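Local coordinates for Lmo2470 protein (Listeria monocytogenes EGD-e, PDB 5HL3) that is a calcium-binding internalin with leucine-rich repeats that interacts with afadin and facilitates crossing of the basement membrane, at residues Thr250-Asn255 with Phe288-Thr293; Asp278-Asp283 with Trp356-Asn361; Ile324-Ser329 with Leu338-Asn343. One frame throughout, in Å; residues are numbered along the deposited sequence.

Contact 1. Residues Thr250-Asn255 with Phe288-Thr293; sequences TELPSN and FQMEET
The backbone N-H of Leu252 points at Gln289, whose OE1 accepts it at 2.8 Å from N in a nearly straight bond (172° at the hydrogen). The donor arrives in the carbonyl plane of the Gln289 amide, on a lone pair. The other half of the same amide answers: Gln289 NE2 donates to Leu252 O at 3.0 Å, again almost straight. This acceptor lies close to the amide plane of Gln289, but NE2 sits 37° above the carbonyl plane of Leu252, so the two planes do not coincide. A side-chain amide thus pairs with both backbone groups of one residue, much as a neighbouring strand would.

Gln289 reaches across because CG stands anti to its own carbonyl carbon (chi1 -70°) and the chain runs out extended from there. Carbon packs around the polar pair. Leu252 CB lies 3.5 Å from Gln289 OE1, and Glu251 brings its CG methylene to 3.6 Å from the same OE1, with its side chain crossing at about a right angle. Beyond them, Leu252 CD1 meets CG of selenomethionine Met290 at 4.1 Å.

One turn on, Thr293 closes the helix end: its OG1 (2.8 Å) and N (3.1 Å) reach Gln289 O from opposite faces of the carbonyl.

The contact joins a loop that leads into the last strand of the leucine-rich repeat sheet, 260-261, to helix 285-292, which follows strand 280-283 of the C-terminal domain. Glu251 and Leu252 also touch the start of that helix, at Pro285 and Ile286. Since one end of the amide must accept and the other must donate, the two bonds fix which way round the Gln289 amide is turned and satisfy both backbone polar atoms of buried Leu252.

Contact 2. Residues Asp278-Asp283 with Trp356-Asn361; sequences DTCTID and WNVTIN
In the core of the C-terminal beta domain, assigned to the E-set clan of immunoglobulin-like folds, Trp356 of strand 356-360 faces Cys280 and Ile282 of strand 280-283. The strands run roughly antiparallel, 151° between their directions, but their axes come no nearer than 10.4 Å, so side chains alone bridge them.

Ile282 lays its CG2 methyl over one face of the indole, 3.7 Å from the centroid of the six-membered ring and 18° off its normal, a CH-pi contact. Ile282 CD1 follows at 4.1 Å from Trp356 CZ3. Cys280 instead comes to the edge. Its SG, anti to the backbone N (chi1 -175°), lies near the ring plane in a sulfur-aromatic contact and accepts a hydrogen bond from Trp356 NE1 (3.5 Å, bent to 150°), which gives the buried indole N-H a partner. The same SG rests 4.1 Å from Val358 CG2.

On one side, strand 280-283 bonds through the backbones of Cys280 and Ile282 to Val326 and Ile324 of strand 323-326; on the other, strand 350-360 pairs with strand 334-345, whose Leu338 and Val340 also pack against Trp356.

Contact 3. Residues Ile324-Ser329 with Leu338-Asn343; sequences ITVDTS and LDVSYN. With CA (calcium ion), chain H.
Val326 and Val340 meet methyl to methyl, CG2 to CG2 at 3.6 Å, the two side chains lying alongside and pointed in opposite senses. Ile324 adds a looser apolar touch, its CD1 4.3 Å from Val340 CG1. Farther along, Thr328 CG2 lies 3.7 Å from Leu338 CD2; Leu338 has two conformers, so this touch holds for the one described and is less secure than the valine pair. Thr328 turns its methyl to the core while its OG1 is hydrogen-bonded to Asp278 O.

No hydrogen bond crosses between the segments. Strands 324-326 and 338-342 face each other through their side chains across the core of a beta sandwich, consistent with the immunoglobulin-like E-set assignment: strand 323-326 pairs with 310-318 and 280-283, strand 334-345 with 301-306 and 350-360.

The polar bonds run within each segment. Beyond the end of strand 324-326, Asp327 OD1 takes the backbone N of Ser329 at 3.0 Å, an Asx turn, and also Ser329 OG at 2.6 Å. The hydroxyl uses the syn lone pair, while the N-H comes in on the anti side, 27° out of the carboxylate plane.

Metal binding occupies the other face of strand 338-342. Asp339 leaves the strand on the side turned away from 324-329, and with CG anti to the backbone N (chi1 166°) its OD2 reaches the calcium ion at 2.5 Å. Ser341 OG donates to Asp339 OD1 at 2.8 Å on the syn side, which helps fix the carboxylate's rotation. Four waters, Ser353 and Asp355 supply the remaining calcium ligands.

How the contacts relate
Contacts 2 and 3 lie in the core of the C-terminal beta domain, whereas contact 1 is partly buried at its junction with the leucine-rich repeats. Contacts 2 and 3 use strands that are neighbours in the same sheet: 280-283 beside 323-326, and 350-360 beside 334-345. Contact 2 adds to its apolar packing an indole with a sulfur hydrogen bond, while contact 3 is purely apolar between its segments, its calcium site lying on the far face of strand 338-342. Contact 1 depends on paired amide hydrogen bonds instead. It still reaches the core region through Met290, whose SE lies 3.4 Å from Tyr342 OH of contact 3.

Contact 1. Residues Thr250-Asn255 with Phe288-Thr293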
loop_
_atom_site.group_PDB
_atom_site.type_symbol
_atom_site.label_atom_id
_atom_site.label_comp_id
_atom_site.label_asym_id
_atom_site.label_seq_id
_atom_site.Cartn_x
_atom_site.Cartn_y
_atom_site.Cartn_z
ATOM N N THR A 250 -6.885 -20.825 3.519
ATOM C CA THR A 250 -7.207 -22.027 4.329
ATOM C C THR A 250 -5.936 -22.720 4.849
ATOM O O THR A 250 -6.038 -23.633 5.671
ATOM C CB THR A 250 -8.098 -22.988 3.540
ATOM O OG1 THR A 250 -7.436 -23.366 2.337
ATOM C CG2 THR A 250 -9.456 -22.378 3.270
ATOM N N GLU A 251 -4.773 -22.257 4.396
ATOM C CA GLU A 251 -3.472 -22.777 4.805
ATOM C C GLU A 251 -2.477 -21.651 4.627
ATOM O O GLU A 251 -2.558 -20.905 3.650
ATOM C CB GLU A 251 -3.043 -24.004 3.967
ATOM C CG GLU A 251 -1.779 -24.703 4.470
ATOM C CD GLU A 251 -1.410 -25.931 3.692
ATOM O OE1 GLU A 251 -1.422 -25.856 2.438
ATOM O OE2 GLU A 251 -1.067 -26.965 4.331
ATOM N N LEU A 252 -1.545 -21.527 5.562
ATOM C CA LEU A 252 -0.490 -20.499 5.494
ATOM C C LEU A 252 0.772 -21.090 4.863
ATOM O O LEU A 252 1.033 -22.298 4.962
ATOM C CB LEU A 252 -0.155 -19.999 6.887
ATOM C CG LEU A 252 -1.354 -19.402 7.642
ATOM C CD1 LEU A 252 -1.028 -19.161 9.122
ATOM C CD2 LEU A 252 -1.847 -18.151 6.951
ATOM N N PRO A 253 1.617 -20.236 4.267
ATOM C CA PRO A 253 2.849 -20.737 3.638
ATOM C C PRO A 253 3.858 -21.199 4.674
ATOM O O PRO A 253 4.410 -20.392 5.441
ATOM C CB PRO A 253 3.352 -19.534 2.819
ATOM C CG PRO A 253 2.729 -18.351 3.465
ATOM C CD PRO A 253 1.384 -18.816 3.957
ATOM N N SER A 254 4.145 -22.484 4.642
ATOM C CA SER A 254 4.929 -23.112 5.687
ATOM C C SER A 254 6.369 -22.623 5.802
ATOM O O SER A 254 6.931 -22.601 6.906
ATOM C CB SER A 254 4.899 -24.645 5.546
ATOM O OG SER A 254 5.587 -25.096 4.381
ATOM N N ASN A 255 6.984 -22.223 4.693
ATOM C CA ASN A 255 8.389 -21.804 4.730
ATOM C C ASN A 255 8.661 -20.550 5.541
ATOM O O ASN A 255 9.761 -20.353 6.012
ATOM C CB ASN A 255 8.944 -21.570 3.319
ATOM C CG ASN A 255 9.001 -22.825 2.495
ATOM O OD1 ASN A 255 9.001 -23.957 3.019
ATOM N ND2 ASN A 255 9.090 -22.649 1.187
ATOM N N PHE A 288 -4.710 -25.511 12.526
ATOM C CA PHE A 288 -3.640 -26.287 13.151
ATOM C C PHE A 288 -2.293 -25.571 13.152
ATOM O O PHE A 288 -1.557 -25.659 14.125
ATOM C CB PHE A 288 -3.588 -27.696 12.555
ATOM C CG PHE A 288 -4.848 -28.465 12.833
ATOM C CD1 PHE A 288 -5.080 -29.013 14.080
ATOM C CD2 PHE A 288 -5.856 -28.523 11.882
ATOM C CE1 PHE A 288 -6.266 -29.680 14.361
ATOM C CE2 PHE A 288 -7.057 -29.131 12.170
ATOM C CZ PHE A 288 -7.252 -29.714 13.403
ATOM N N GLN A 289 -2.007 -24.824 12.098
ATOM C CA GLN A 289 -0.791 -24.014 12.039
ATOM C C GLN A 289 -0.810 -22.909 13.089
ATOM O O GLN A 289 0.202 -22.692 13.797
ATOM C CB GLN A 289 -0.627 -23.409 10.656
ATOM C CG GLN A 289 -0.279 -24.408 9.576
ATOM C CD GLN A 289 -0.300 -23.761 8.198
ATOM O OE1 GLN A 289 -1.339 -23.226 7.768
ATOM N NE2 GLN A 289 0.824 -23.800 7.515
HETATM N N MSE A 290 -1.934 -22.197 13.185
HETATM C CA MSE A 290 -2.057 -21.115 14.166
HETATM C C MSE A 290 -1.988 -21.657 15.576
HETATM O O MSE A 290 -1.376 -21.059 16.462
HETATM C CB MSE A 290 -3.335 -20.284 13.920
HETATM C CG MSE A 290 -3.166 -19.484 12.631
HETATM SE SE MSE A 290 -4.697 -18.365 12.147
HETATM C CE MSE A 290 -4.773 -17.166 13.709
ATOM N N GLU A 291 -2.636 -22.796 15.819
ATOM C CA GLU A 291 -2.650 -23.377 17.155
ATOM C C GLU A 291 -1.257 -23.802 17.566
ATOM O O GLU A 291 -0.786 -23.437 18.669
ATOM C CB GLU A 291 -3.625 -24.579 17.207
ATOM C CG GLU A 291 -3.964 -25.082 18.606
ATOM C CD GLU A 291 -2.838 -25.827 19.301
ATOM O OE1 GLU A 291 -2.020 -26.518 18.657
ATOM O OE2 GLU A 291 -2.781 -25.757 20.545
ATOM N N GLU A 292 -0.549 -24.499 16.674
ATOM C CA GLU A 292 0.731 -25.059 17.045
ATOM C C GLU A 292 1.860 -24.043 17.157
ATOM O O GLU A 292 2.825 -24.285 17.885
ATOM C CB GLU A 292 1.091 -26.260 16.193
ATOM C CG GLU A 292 1.468 -26.029 14.782
ATOM C CD GLU A 292 1.106 -27.217 13.865
ATOM O OE1 GLU A 292 1.093 -26.969 12.642
ATOM O OE2 GLU A 292 0.767 -28.345 14.334
ATOM N N THR A 293 1.722 -22.902 16.475
ATOM C CA THR A 293 2.721 -21.833 16.584
ATOM C C THR A 293 2.269 -20.726 17.548
ATOM O O THR A 293 2.832 -19.629 17.566
ATOM C CB THR A 293 3.145 -21.271 15.217
ATOM O OG1 THR A 293 2.018 -20.676 14.569
ATOM C CG2 THR A 293 3.727 -22.359 14.360
#

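Contact 2. Residues Asp278-Asp283 with Trp356-Asn361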
loop_
_atom_site.group_PDB
_atom_site.type_symbol
_atom_site.label_atom_id
_atom_site.label_comp_id
_atom_site.label_asym_id
_atom_site.label_seq_id
_atom_site.Cartn_x
_atom_site.Cartn_y
_atom_site.Cartn_z
ATOM N N ASP A 278 -25.541 -38.317 9.904
ATOM C CA ASP A 278 -24.085 -38.198 9.853
ATOM C C ASP A 278 -23.607 -36.901 10.486
ATOM O O ASP A 278 -24.316 -35.901 10.498
ATOM C CB ASP A 278 -23.573 -38.148 8.397
ATOM C CG ASP A 278 -23.738 -39.455 7.634
ATOM O OD1 ASP A 278 -24.007 -40.513 8.242
ATOM O OD2 ASP A 278 -23.581 -39.397 6.381
ATOM N N THR A 279 -22.385 -36.934 10.998
ATOM C CA THR A 279 -21.693 -35.712 11.388
ATOM C C THR A 279 -20.971 -35.191 10.123
ATOM O O THR A 279 -21.078 -35.785 9.042
ATOM C CB THR A 279 -20.687 -35.955 12.530
ATOM O OG1 THR A 279 -19.720 -36.931 12.113
ATOM C CG2 THR A 279 -21.380 -36.427 13.761
ATOM N N CYS A 280 -20.241 -34.091 10.252
ATOM C CA CYS A 280 -19.544 -33.519 9.121
ATOM C C CYS A 280 -18.145 -33.101 9.564
ATOM O O CYS A 280 -17.986 -32.342 10.521
ATOM C CB CYS A 280 -20.334 -32.327 8.611
ATOM S SG CYS A 280 -19.656 -31.595 7.114
ATOM N N THR A 281 -17.134 -33.608 8.863
ATOM C CA THR A 281 -15.741 -33.362 9.212
ATOM C C THR A 281 -15.078 -32.550 8.117
ATOM O O THR A 281 -15.329 -32.759 6.941
ATOM C CB THR A 281 -15.025 -34.706 9.449
ATOM O OG1 THR A 281 -15.651 -35.364 10.560
ATOM C CG2 THR A 281 -13.566 -34.517 9.726
ATOM N N ILE A 282 -14.226 -31.615 8.520
ATOM C CA ILE A 282 -13.499 -30.737 7.617
ATOM C C ILE A 282 -11.999 -30.761 7.893
ATOM O O ILE A 282 -11.552 -31.018 9.025
ATOM C CB ILE A 282 -13.962 -29.236 7.730
ATOM C CG1 ILE A 282 -13.801 -28.695 9.171
ATOM C CG2 ILE A 282 -15.402 -29.096 7.258
ATOM C CD1 ILE A 282 -13.919 -27.194 9.313
ATOM N N ASP A 283 -11.252 -30.448 6.847
ATOM C CA ASP A 283 -9.836 -30.106 6.947
ATOM C C ASP A 283 -9.759 -28.587 7.144
ATOM O O ASP A 283 -10.568 -27.831 6.595
ATOM C CB ASP A 283 -9.082 -30.473 5.662
ATOM C CG ASP A 283 -9.007 -31.940 5.412
ATOM O OD1 ASP A 283 -9.079 -32.754 6.348
ATOM O OD2 ASP A 283 -8.853 -32.297 4.214
ATOM N N TRP A 356 -19.076 -23.351 4.598
ATOM C CA TRP A 356 -19.250 -24.320 3.501
ATOM C C TRP A 356 -20.689 -24.749 3.452
ATOM O O TRP A 356 -21.432 -24.587 4.411
ATOM C CB TRP A 356 -18.281 -25.520 3.608
ATOM C CG TRP A 356 -18.583 -26.532 4.691
ATOM C CD1 TRP A 356 -19.130 -27.770 4.510
ATOM C CD2 TRP A 356 -18.295 -26.432 6.101
ATOM N NE1 TRP A 356 -19.226 -28.432 5.706
ATOM C CE2 TRP A 356 -18.723 -27.628 6.693
ATOM C CE3 TRP A 356 -17.746 -25.445 6.913
ATOM C CZ2 TRP A 356 -18.619 -27.864 8.048
ATOM C CZ3 TRP A 356 -17.633 -25.699 8.276
ATOM C CH2 TRP A 356 -18.092 -26.891 8.823
ATOM N N ASN A 357 -21.065 -25.295 2.311
ATOM C CA ASN A 357 -22.432 -25.780 2.084
ATOM C C ASN A 357 -22.510 -27.281 2.208
ATOM O O ASN A 357 -21.645 -28.008 1.726
ATOM C CB ASN A 357 -22.931 -25.354 0.692
ATOM C CG ASN A 357 -23.137 -23.864 0.567
ATOM O OD1 ASN A 357 -23.327 -23.165 1.570
ATOM N ND2 ASN A 357 -23.070 -23.350 -0.663
ATOM N N VAL A 358 -23.567 -27.746 2.865
ATOM C CA VAL A 358 -23.788 -29.166 3.082
ATOM C C VAL A 358 -25.178 -29.546 2.573
ATOM O O VAL A 358 -26.170 -28.866 2.883
ATOM C CB VAL A 358 -23.701 -29.540 4.585
ATOM C CG1 VAL A 358 -23.950 -31.018 4.827
ATOM C CG2 VAL A 358 -22.339 -29.141 5.138
ATOM N N THR A 359 -25.226 -30.620 1.777
ATOM C CA THR A 359 -26.465 -31.237 1.349
ATOM C C THR A 359 -26.638 -32.475 2.236
ATOM O O THR A 359 -25.775 -33.350 2.281
ATOM C CB THR A 359 -26.422 -31.657 -0.142
ATOM O OG1 THR A 359 -26.134 -30.515 -0.972
ATOM C CG2 THR A 359 -27.771 -32.312 -0.571
ATOM N N ILE A 360 -27.758 -32.537 2.955
ATOM C CA ILE A 360 -28.108 -33.715 3.757
ATOM C C ILE A 360 -29.232 -34.469 3.055
ATOM O O ILE A 360 -30.306 -33.928 2.824
ATOM C CB ILE A 360 -28.533 -33.339 5.194
ATOM C CG1 ILE A 360 -27.425 -32.500 5.834
ATOM C CG2 ILE A 360 -28.836 -34.595 5.999
ATOM C CD1 ILE A 360 -27.578 -32.210 7.312
ATOM N N ASN A 361 -28.962 -35.714 2.699
ATOM C CA ASN A 361 -29.972 -36.562 2.047
ATOM C C ASN A 361 -30.632 -37.527 2.994
ATOM O O ASN A 361 -30.016 -37.995 3.939
ATOM C CB ASN A 361 -29.326 -37.325 0.902
ATOM C CG ASN A 361 -28.985 -36.428 -0.253
ATOM O OD1 ASN A 361 -29.788 -35.572 -0.639
ATOM N ND2 ASN A 361 -27.816 -36.627 -0.836
ATOM O OXT ASN A 361 -31.798 -37.898 2.784
#

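Contact 3. Residues Ile324-Ser329 with Leu338-Asn343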
loop_
_atom_site.group_PDB
_atom_site.type_symbol
_atom_site.label_atom_id
_atom_site.label_comp_id
_atom_site.label_asym_id
_atom_site.label_seq_id
_atom_site.Cartn_x
_atom_site.Cartn_y
_atom_site.Cartn_z
ATOM N N ILE A 324 -11.610 -31.267 12.034
ATOM C CA ILE A 324 -12.605 -30.705 12.936
ATOM C C ILE A 324 -13.946 -31.319 12.566
ATOM O O ILE A 324 -14.285 -31.377 11.386
ATOM C CB ILE A 324 -12.671 -29.169 12.838
ATOM C CG1 ILE A 324 -11.337 -28.553 13.245
ATOM C CG2 ILE A 324 -13.809 -28.620 13.691
ATOM C CD1 ILE A 324 -11.220 -27.061 12.968
ATOM N N THR A 325 -14.714 -31.758 13.564
ATOM C CA THR A 325 -16.013 -32.394 13.304
ATOM C C THR A 325 -17.139 -31.572 13.894
ATOM O O THR A 325 -17.078 -31.199 15.061
ATOM C CB THR A 325 -16.057 -33.827 13.870
ATOM O OG1 THR A 325 -15.066 -34.613 13.185
ATOM C CG2 THR A 325 -17.409 -34.454 13.679
ATOM N N VAL A 326 -18.141 -31.260 13.072
ATOM C CA VAL A 326 -19.342 -30.565 13.513
ATOM C C VAL A 326 -20.464 -31.580 13.571
ATOM O O VAL A 326 -20.674 -32.353 12.637
ATOM C CB VAL A 326 -19.698 -29.422 12.558
ATOM C CG1 VAL A 326 -20.931 -28.667 13.048
ATOM C CG2 VAL A 326 -18.524 -28.493 12.428
ATOM N N ASP A 327 -21.144 -31.624 14.706
ATOM C CA ASP A 327 -22.203 -32.604 14.895
ATOM C C ASP A 327 -23.506 -32.153 14.242
ATOM O O ASP A 327 -24.348 -31.515 14.876
ATOM C CB ASP A 327 -22.417 -32.912 16.369
ATOM C CG ASP A 327 -23.416 -34.019 16.587
ATOM O OD1 ASP A 327 -23.925 -34.586 15.598
ATOM O OD2 ASP A 327 -23.693 -34.352 17.757
ATOM N N THR A 328 -23.662 -32.565 12.985
ATOM C CA THR A 328 -24.861 -32.325 12.156
ATOM C C THR A 328 -25.843 -33.504 12.196
ATOM O O THR A 328 -26.783 -33.537 11.418
ATOM C CB THR A 328 -24.433 -32.128 10.677
ATOM O OG1 THR A 328 -23.527 -33.172 10.305
ATOM C CG2 THR A 328 -23.764 -30.787 10.468
ATOM N N SER A 329 -25.646 -34.446 13.115
ATOM C CA SER A 329 -26.409 -35.694 13.107
ATOM C C SER A 329 -27.915 -35.564 13.383
ATOM O O SER A 329 -28.686 -36.444 12.983
ATOM C CB SER A 329 -25.774 -36.696 14.066
ATOM O OG SER A 329 -25.933 -36.301 15.415
ATOM N N LEU A 338 -22.953 -24.034 6.730
ATOM C CA LEU A 338 -22.194 -24.295 7.971
ATOM C C LEU A 338 -21.050 -23.297 8.119
ATOM O O LEU A 338 -20.528 -22.783 7.136
ATOM C CB LEU A 338 -21.626 -25.723 7.997
ATOM C CG LEU A 338 -22.535 -26.809 8.584
ATOM C CD1 LEU A 338 -23.880 -26.891 7.893
ATOM C CD2 LEU A 338 -21.863 -28.184 8.621
ATOM N N ASP A 339 -20.674 -23.045 9.370
ATOM C CA ASP A 339 -19.564 -22.145 9.724
ATOM C C ASP A 339 -18.804 -22.727 10.882
ATOM O O ASP A 339 -19.422 -23.199 11.840
ATOM C CB ASP A 339 -20.089 -20.773 10.113
ATOM C CG ASP A 339 -19.051 -19.914 10.803
ATOM O OD1 ASP A 339 -18.564 -20.241 11.909
ATOM O OD2 ASP A 339 -18.783 -18.859 10.288
ATOM N N VAL A 340 -17.475 -22.769 10.770
ATOM C CA VAL A 340 -16.598 -23.052 11.904
ATOM C C VAL A 340 -15.753 -21.800 12.122
ATOM O O VAL A 340 -15.156 -21.254 11.179
ATOM C CB VAL A 340 -15.702 -24.280 11.670
ATOM C CG1 VAL A 340 -14.513 -24.335 12.632
ATOM C CG2 VAL A 340 -16.504 -25.537 11.862
ATOM N N SER A 341 -15.722 -21.358 13.367
ATOM C CA SER A 341 -14.990 -20.151 13.743
ATOM C C SER A 341 -14.058 -20.436 14.911
ATOM O O SER A 341 -14.370 -21.250 15.785
ATOM C CB SER A 341 -15.963 -19.031 14.085
ATOM O OG SER A 341 -16.620 -18.545 12.896
ATOM N N TYR A 342 -12.928 -19.740 14.936
ATOM C CA TYR A 342 -11.977 -19.861 16.025
ATOM C C TYR A 342 -11.227 -18.532 16.163
ATOM O O TYR A 342 -11.403 -17.590 15.373
ATOM C CB TYR A 342 -11.039 -21.055 15.796
ATOM C CG TYR A 342 -10.084 -20.881 14.659
ATOM C CD1 TYR A 342 -10.427 -21.253 13.338
ATOM C CD2 TYR A 342 -8.833 -20.286 14.870
ATOM C CE1 TYR A 342 -9.538 -21.070 12.312
ATOM C CE2 TYR A 342 -7.952 -20.118 13.838
ATOM C CZ TYR A 342 -8.313 -20.474 12.553
ATOM O OH TYR A 342 -7.439 -20.279 11.513
ATOM N N ASN A 343 -10.374 -18.471 17.187
ATOM C CA ASN A 343 -9.622 -17.229 17.496
ATOM C C ASN A 343 -10.561 -16.053 17.694
ATOM O O ASN A 343 -10.272 -14.925 17.329
ATOM C CB ASN A 343 -8.521 -16.904 16.446
ATOM C CG ASN A 343 -7.390 -16.124 17.050
ATOM O OD1 ASN A 343 -7.052 -16.377 18.187
ATOM N ND2 ASN A 343 -6.826 -15.161 16.320
HETATM CA CA CA H . -18.546 -17.175 8.434
HETATM O O HOH W 1 -16.542 -16.475 7.143
HETATM O O HOH W 2 -18.808 -15.338 9.799
HETATM O O HOH W 3 -20.968 -17.306 8.595
HETATM O O HOH W 4 -19.430 -15.682 6.762
#